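Local atomic coordinates of Alpha/beta hydrolase (Paenibacillus sp. VTT E-133280, PDB entry 6TJ2), a protein that probably hydrolyses methyl salicylate to salicylic acid as an extracellular alpha/beta-hydrolase esterase, resembling tobacco salicylic acid binding protein 2. Residues A[177-180]-A[181-185]; A[191-194]-A[195-198]; A[159-162]-A[163-166]. One frame throughout, in Å; residues are numbered along the deposited sequence.

Contact 1 of 3, residues A[177-180]-A[181-185]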
loop_
_atom_site.group_PDB
_atom_site.type_symbol
_atom_site.label_atom_id
_atom_site.label_comp_id
_atom_site.label_asym_id
_atom_site.label_seq_id
_atom_site.Cartn_x
_atom_site.Cartn_y
_atom_site.Cartn_z
ATOM N N LEU A 177 9.109 26.109 -3.613
ATOM C CA LEU A 177 9.590 24.744 -3.760
ATOM C C LEU A 177 10.657 24.703 -4.832
ATOM O O LEU A 177 10.397 25.185 -5.921
ATOM C CB LEU A 177 8.469 23.793 -4.176
ATOM C CG LEU A 177 7.324 23.632 -3.203
ATOM C CD1 LEU A 177 6.207 22.804 -3.851
ATOM C CD2 LEU A 177 7.856 23.033 -1.927
ATOM N N PRO A 178 11.836 24.120 -4.633
ATOM C CA PRO A 178 12.792 23.924 -5.711
ATOM C C PRO A 178 12.181 22.998 -6.753
ATOM O O PRO A 178 11.494 22.018 -6.375
ATOM C CB PRO A 178 14.040 23.318 -5.079
ATOM C CG PRO A 178 13.881 23.662 -3.619
ATOM C CD PRO A 178 12.401 23.753 -3.342
ATOM N N PHE A 179 12.522 23.160 -8.014
ATOM C CA PHE A 179 11.896 22.352 -9.075
ATOM C C PHE A 179 12.295 20.887 -8.934
ATOM O O PHE A 179 11.424 20.008 -9.132
ATOM C CB PHE A 179 12.244 22.880 -10.474
ATOM C CG PHE A 179 11.595 22.096 -11.579
ATOM C CD1 PHE A 179 10.220 21.954 -11.673
ATOM C CD2 PHE A 179 12.346 21.382 -12.492
ATOM C CE1 PHE A 179 9.621 21.186 -12.656
ATOM C CE2 PHE A 179 11.740 20.618 -13.496
ATOM C CZ PHE A 179 10.379 20.502 -13.560
ATOM N N PRO A 180 13.541 20.508 -8.614
ATOM C CA PRO A 180 13.840 19.065 -8.568
ATOM C C PRO A 180 12.970 18.362 -7.521
ATOM O O PRO A 180 12.423 17.258 -7.765
ATOM C CB PRO A 180 15.338 19.021 -8.254
ATOM C CG PRO A 180 15.872 20.327 -8.860
ATOM C CD PRO A 180 14.775 21.298 -8.474
ATOM N N LEU A 181 12.787 18.927 -6.348
ATOM C CA LEU A 181 11.907 18.425 -5.277
ATOM C C LEU A 181 10.494 18.360 -5.809
ATOM O O LEU A 181 9.815 17.301 -5.664
ATOM C CB LEU A 181 11.968 19.318 -4.038
ATOM C CG LEU A 181 11.083 18.868 -2.892
ATOM C CD1 LEU A 181 11.522 17.551 -2.274
ATOM C CD2 LEU A 181 10.957 19.953 -1.839
ATOM N N PHE A 182 9.978 19.393 -6.405
ATOM C CA PHE A 182 8.644 19.407 -6.959
ATOM C C PHE A 182 8.465 18.312 -7.998
ATOM O O PHE A 182 7.467 17.524 -7.939
ATOM C CB PHE A 182 8.345 20.798 -7.527
ATOM C CG PHE A 182 6.983 20.927 -8.151
ATOM C CD1 PHE A 182 5.874 21.249 -7.393
ATOM C CD2 PHE A 182 6.793 20.762 -9.511
ATOM C CE1 PHE A 182 4.623 21.417 -7.971
ATOM C CE2 PHE A 182 5.540 20.910 -10.080
ATOM C CZ PHE A 182 4.458 21.210 -9.301
ATOM N N ARG A 183 9.399 18.245 -8.938
ATOM C CA ARG A 183 9.276 17.321 -10.090
ATOM C C ARG A 183 9.198 15.890 -9.572
ATOM O O ARG A 183 8.447 15.074 -10.126
ATOM C CB ARG A 183 10.430 17.582 -11.061
ATOM C CG ARG A 183 10.225 16.888 -12.418
ATOM C CD ARG A 183 10.785 15.477 -12.398
ATOM N NE ARG A 183 10.473 14.783 -13.636
ATOM C CZ ARG A 183 9.336 14.166 -13.915
ATOM N NH1 ARG A 183 8.319 14.145 -13.074
ATOM N NH2 ARG A 183 9.163 13.579 -15.076
ATOM N N ASP A 184 10.071 15.557 -8.651
ATOM C CA ASP A 184 10.234 14.163 -8.202
ATOM C C ASP A 184 9.317 13.787 -7.035
ATOM O O ASP A 184 9.168 12.575 -6.844
ATOM C CB ASP A 184 11.705 13.797 -7.980
ATOM C CG ASP A 184 12.452 13.494 -9.275
ATOM O OD1 ASP A 184 11.837 13.253 -10.291
ATOM O OD2 ASP A 184 13.687 13.377 -9.137
ATOM N N THR A 185 8.711 14.716 -6.312
ATOM C CA THR A 185 7.886 14.336 -5.149
ATOM C C THR A 185 6.504 14.926 -5.155
ATOM O O THR A 185 5.678 14.395 -4.385
ATOM C CB THR A 185 8.563 14.619 -3.808
ATOM O OG1 THR A 185 8.572 16.016 -3.529
ATOM C CG2 THR A 185 9.964 14.059 -3.774
#
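Arg183 lays the aliphatic start of its side chain over one face of the Phe179 ring, four residues apart on the short helix 179-185, one of the helices inserted between strands 134-139 and 226-231, consistent with the cap of the alpha/beta-hydrolase fold. CB of Arg183 stands 4.0 Å from the centroid of the Phe179 ring, a CH-pi contact 18° off the ring normal, and CG of Arg183 reaches CZ of Phe179 at 3.8 Å. On this shared flank of the helix, CG anti to the backbone nitrogen in both residues lets the two chains run side by side; the guanidinium plane is turned 23° from the ring. Cutting Phe179 back to an alanine would probably strip the methylenes of Arg183 of this cover and leave its chain freer to turn. Just ahead of the N-cap, CD1 of Leu177 meets the edge of the Phe182 ring at CD1, 3.9 Å away, the two side chains crossing at about a right angle. Phe182 lies near, without touching, the probable Ser-His-Asp triad. Backbone bonds fix this spacing: Phe182 N donates to O of Pro178, the N-cap residue, at 3.0 Å, and Arg183 N donates to Phe179 O at 2.7 Å. Farther out, Tyr199 meets both phenylalanine rings, while Arg183 NH2 is hydrogen-bonded to Ala190 O and to Asp285 O of the second subunit. Asp184 turns its carboxylate to the same neighbour, in salt bridges with Arg256 and Arg136 of the second subunit, so this helix carries part of the subunit interface. Its last turn closes on Leu181 O, gripped from opposite faces of its plane by Thr185 N at 2.9 Å and by the Thr185 hydroxyl OG1 at 2.8 Å.

Contact 2 of 3, residues A[191-194]-A[195-198]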
loop_
_atom_site.group_PDB
_atom_site.type_symbol
_atom_site.label_atom_id
_atom_site.label_comp_id
_atom_site.label_asym_id
_atom_site.label_seq_id
_atom_site.Cartn_x
_atom_site.Cartn_y
_atom_site.Cartn_z
ATOM N N SER A 191 5.141 13.647 -16.938
ATOM C CA SER A 191 6.287 13.854 -17.839
ATOM C C SER A 191 7.020 15.128 -17.426
ATOM O O SER A 191 6.462 15.949 -16.689
ATOM C CB SER A 191 5.811 13.943 -19.269
ATOM O OG SER A 191 5.117 15.163 -19.483
ATOM N N LEU A 192 8.215 15.330 -17.917
ATOM C CA LEU A 192 8.958 16.574 -17.618
ATOM C C LEU A 192 8.193 17.792 -18.158
ATOM O O LEU A 192 8.076 18.790 -17.446
ATOM C CB LEU A 192 10.334 16.537 -18.249
ATOM C CG LEU A 192 11.123 17.816 -17.983
ATOM C CD1 LEU A 192 11.347 18.037 -16.508
ATOM C CD2 LEU A 192 12.454 17.776 -18.744
ATOM N N ALA A 193 7.616 17.720 -19.346
ATOM C CA ALA A 193 6.911 18.897 -19.912
ATOM C C ALA A 193 5.711 19.211 -19.054
ATOM O O ALA A 193 5.395 20.381 -18.790
ATOM C CB ALA A 193 6.461 18.681 -21.323
ATOM N N GLN A 194 4.990 18.209 -18.582
ATOM C CA GLN A 194 3.837 18.402 -17.675
ATOM C C GLN A 194 4.329 19.015 -16.350
ATOM O O GLN A 194 3.747 19.967 -15.841
ATOM C CB GLN A 194 3.099 17.082 -17.419
ATOM C CG GLN A 194 2.319 16.569 -18.614
ATOM C CD GLN A 194 1.759 15.195 -18.399
ATOM O OE1 GLN A 194 2.360 14.366 -17.678
ATOM N NE2 GLN A 194 0.582 14.960 -18.979
ATOM N N ALA A 195 5.377 18.464 -15.820
ATOM C CA ALA A 195 5.959 18.940 -14.562
ATOM C C ALA A 195 6.311 20.426 -14.643
ATOM O O ALA A 195 6.050 21.205 -13.720
ATOM C CB ALA A 195 7.152 18.107 -14.167
ATOM N N GLN A 196 6.915 20.802 -15.760
ATOM C CA GLN A 196 7.320 22.219 -15.957
ATOM C C GLN A 196 6.058 23.074 -16.005
ATOM O O GLN A 196 6.050 24.169 -15.395
ATOM C CB GLN A 196 8.138 22.341 -17.234
ATOM C CG GLN A 196 9.526 21.697 -17.189
ATOM C CD GLN A 196 10.188 21.461 -18.526
ATOM O OE1 GLN A 196 9.489 21.355 -19.520
ATOM N NE2 GLN A 196 11.512 21.442 -18.506
ATOM N N ALA A 197 5.040 22.651 -16.730
ATOM C CA ALA A 197 3.789 23.426 -16.836
ATOM C C ALA A 197 3.161 23.574 -15.457
ATOM O O ALA A 197 2.710 24.650 -15.040
ATOM C CB ALA A 197 2.826 22.790 -17.788
ATOM N N PHE A 198 3.124 22.511 -14.667
ATOM C CA PHE A 198 2.512 22.531 -13.328
ATOM C C PHE A 198 3.362 23.363 -12.370
ATOM O O PHE A 198 2.803 24.083 -11.521
ATOM C CB PHE A 198 2.302 21.121 -12.786
ATOM C CG PHE A 198 1.427 20.250 -13.657
ATOM C CD1 PHE A 198 0.426 20.773 -14.428
ATOM C CD2 PHE A 198 1.636 18.903 -13.650
ATOM C CE1 PHE A 198 -0.413 19.956 -15.202
ATOM C CE2 PHE A 198 0.807 18.088 -14.420
ATOM C CZ PHE A 198 -0.169 18.609 -15.195
#
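Four successive i to i+4 bonds, from Ala195 N to Ser191 O through to Phe198 N to Gln194 O, wind the first turns of helix 192-200. Among the side chains, Gln196 lies obliquely across Leu192 one turn back. Its amide nitrogen NE2 comes within 3.7 Å of Leu192 CG, while its CG passes 3.3 Å from Leu192 O. With CG beside the backbone nitrogen (chi1 -69°), the extended chain of Gln196 runs back toward the helix start. Phe198 instead sets a face of its ring against the backbone: Gln194 O stands 3.1 Å above the ring plane, displaced toward the rim, and the same oxygen accepts the Phe198 N-H at 2.9 Å. The ring atom CE2 of Phe198 also packs on Gln194 CB. Ser191 and Gln194 form a capping box, in which Gln194 N donates to Ser191 OG at 3.2 Å and Ser191 N donates to Gln194 OE1 at 3.0 Å. On the flank facing helix 179-185, Leu192, Ala195 and Gln196 touch Phe179, whereas Phe198 packs on Val187, Thr266 and Arg269. The serine hydroxyl thus serves one of the first-turn N-H groups that lack a helical carbonyl four residues back, while the Ser191 N-H holds the glutamine oxygen, tying the Gln194 carboxamide back to the helix start.

Contact 3 of 3, residues A[159-162]-A[163-166]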
loop_
_atom_site.group_PDB
_atom_site.type_symbol
_atom_site.label_atom_id
_atom_site.label_comp_id
_atom_site.label_asym_id
_atom_site.label_seq_id
_atom_site.Cartn_x
_atom_site.Cartn_y
_atom_site.Cartn_z
ATOM N N SER A 159 12.625 17.267 6.326
ATOM C CA SER A 159 11.729 18.110 5.483
ATOM C C SER A 159 11.363 19.368 6.269
ATOM O O SER A 159 11.299 20.507 5.696
ATOM C CB SER A 159 10.480 17.365 5.083
ATOM O OG SER A 159 10.771 16.230 4.293
ATOM N N LEU A 160 11.045 19.276 7.542
ATOM C CA LEU A 160 10.687 20.453 8.312
ATOM C C LEU A 160 11.840 21.469 8.311
ATOM O O LEU A 160 11.587 22.681 8.130
ATOM C CB LEU A 160 10.307 20.021 9.726
ATOM C CG LEU A 160 10.096 21.124 10.704
ATOM C CD1 LEU A 160 8.981 21.996 10.214
ATOM C CD2 LEU A 160 9.786 20.574 12.087
ATOM N N LYS A 161 13.045 20.992 8.566
ATOM C CA LYS A 161 14.227 21.895 8.553
ATOM C C LYS A 161 14.377 22.548 7.166
ATOM O O LYS A 161 14.606 23.762 7.155
ATOM C CB LYS A 161 15.474 21.135 9.011
ATOM C CG LYS A 161 16.717 22.001 9.226
ATOM C CD LYS A 161 17.892 21.211 9.802
ATOM C CE LYS A 161 17.489 19.978 10.595
ATOM N NZ LYS A 161 18.622 19.382 11.348
ATOM N N SER A 162 14.203 21.809 6.094
ATOM C CA SER A 162 14.310 22.274 4.691
ATOM C C SER A 162 13.284 23.398 4.470
ATOM O O SER A 162 13.643 24.476 3.925
ATOM C CB SER A 162 14.141 21.159 3.743
ATOM O OG SER A 162 13.797 21.595 2.434
ATOM N N PHE A 163 12.042 23.250 4.927
ATOM C CA PHE A 163 11.009 24.297 4.777
ATOM C C PHE A 163 11.396 25.529 5.598
ATOM O O PHE A 163 11.224 26.632 5.116
ATOM C CB PHE A 163 9.620 23.832 5.225
ATOM C CG PHE A 163 8.935 22.866 4.289
ATOM C CD1 PHE A 163 9.016 23.000 2.917
ATOM C CD2 PHE A 163 8.143 21.853 4.829
ATOM C CE1 PHE A 163 8.368 22.094 2.078
ATOM C CE2 PHE A 163 7.470 20.973 3.985
ATOM C CZ PHE A 163 7.618 21.074 2.618
ATOM N N GLU A 164 11.934 25.357 6.815
ATOM C CA GLU A 164 12.366 26.488 7.657
ATOM C C GLU A 164 13.488 27.230 6.920
ATOM O O GLU A 164 13.453 28.479 6.861
ATOM C CB GLU A 164 12.843 25.973 9.011
ATOM C CG GLU A 164 11.779 25.362 9.894
ATOM C CD GLU A 164 12.348 24.666 11.135
ATOM O OE1 GLU A 164 13.564 24.435 11.213
ATOM O OE2 GLU A 164 11.572 24.359 12.033
ATOM N N GLN A 165 14.391 26.499 6.301
ATOM C CA GLN A 165 15.541 27.096 5.572
ATOM C C GLN A 165 15.032 27.860 4.350
ATOM O O GLN A 165 15.520 28.976 4.089
ATOM C CB GLN A 165 16.526 26.033 5.175
ATOM C CG GLN A 165 17.351 25.578 6.374
ATOM C CD GLN A 165 18.182 24.356 6.079
ATOM O OE1 GLN A 165 17.991 23.649 5.087
ATOM N NE2 GLN A 165 19.122 24.087 6.975
ATOM N N LEU A 166 14.099 27.306 3.597
ATOM C CA LEU A 166 13.500 27.997 2.428
ATOM C C LEU A 166 12.774 29.248 2.894
ATOM O O LEU A 166 12.930 30.281 2.210
ATOM C CB LEU A 166 12.544 27.083 1.662
ATOM C CG LEU A 166 13.210 25.964 0.884
ATOM C CD1 LEU A 166 12.225 24.920 0.437
ATOM C CD2 LEU A 166 14.005 26.465 -0.317
#
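The Phe163 ring is met obliquely by the backbone one turn earlier, Ser159 O lying 3.5 Å from CD2 of Phe163. Ser159 O is also the acceptor of the Phe163 N-H, at 2.9 Å, so one carbonyl receives the bond and borders the ring. The ring is placed there with its CG beside the backbone nitrogen (chi1 -73°), and it goes on to an edge-to-face meeting with Phe155 and to packing on Leu177 and Phe211. The flat end of Glu164 rests against Leu160, the two side chains crossing at a slant: carboxylate oxygen OE2 of Glu164 approaches CG of Leu160 to 3.8 Å, while OE1 turns to CA of Lys161, 3.7 Å away. These residues belong to helix 157-170, part of the helical insertion between strands 134-139 and 226-231, consistent with the cap of the alpha/beta-hydrolase fold; at this contact it has loops and helix 208-211 for neighbours. On its exposed flank Lys161 and Gln165 run side by side and point the same way. Amide nitrogen NE2 of Gln165 comes to 3.9 Å from CG of Lys161, touching the aliphatic part of the lysine. Closer to the backbone, CG of Gln165 passes 3.4 Å from Lys161 O, which takes the Gln165 N-H in its carbonyl plane. One residue on, Leu166 lays its CG 3.4 Å from Ser162 O, the acceptor of its own N-H, while its side chain also packs against Pro178.

From the N terminus, contact 3 comes first, on helix 157-170; contact 1 follows on helix 179-185 and contact 2 on helix 192-200. Each is local and closes helical turns within a continuous run, so the three stand in series, without nesting or crossing. Contact 1 is the bridge: the loop residues ahead of helix 179-185 rest on helix 157-170, while the helix itself packs against the opening turns of contact 2. Contacts 2 and 3 do not meet, their nearest atoms being about 15 Å apart. The three helices appear to form part of the cap. Contacts 1 and 2 both reach the second subunit, whereas contact 3 touches no other chain of the assembly.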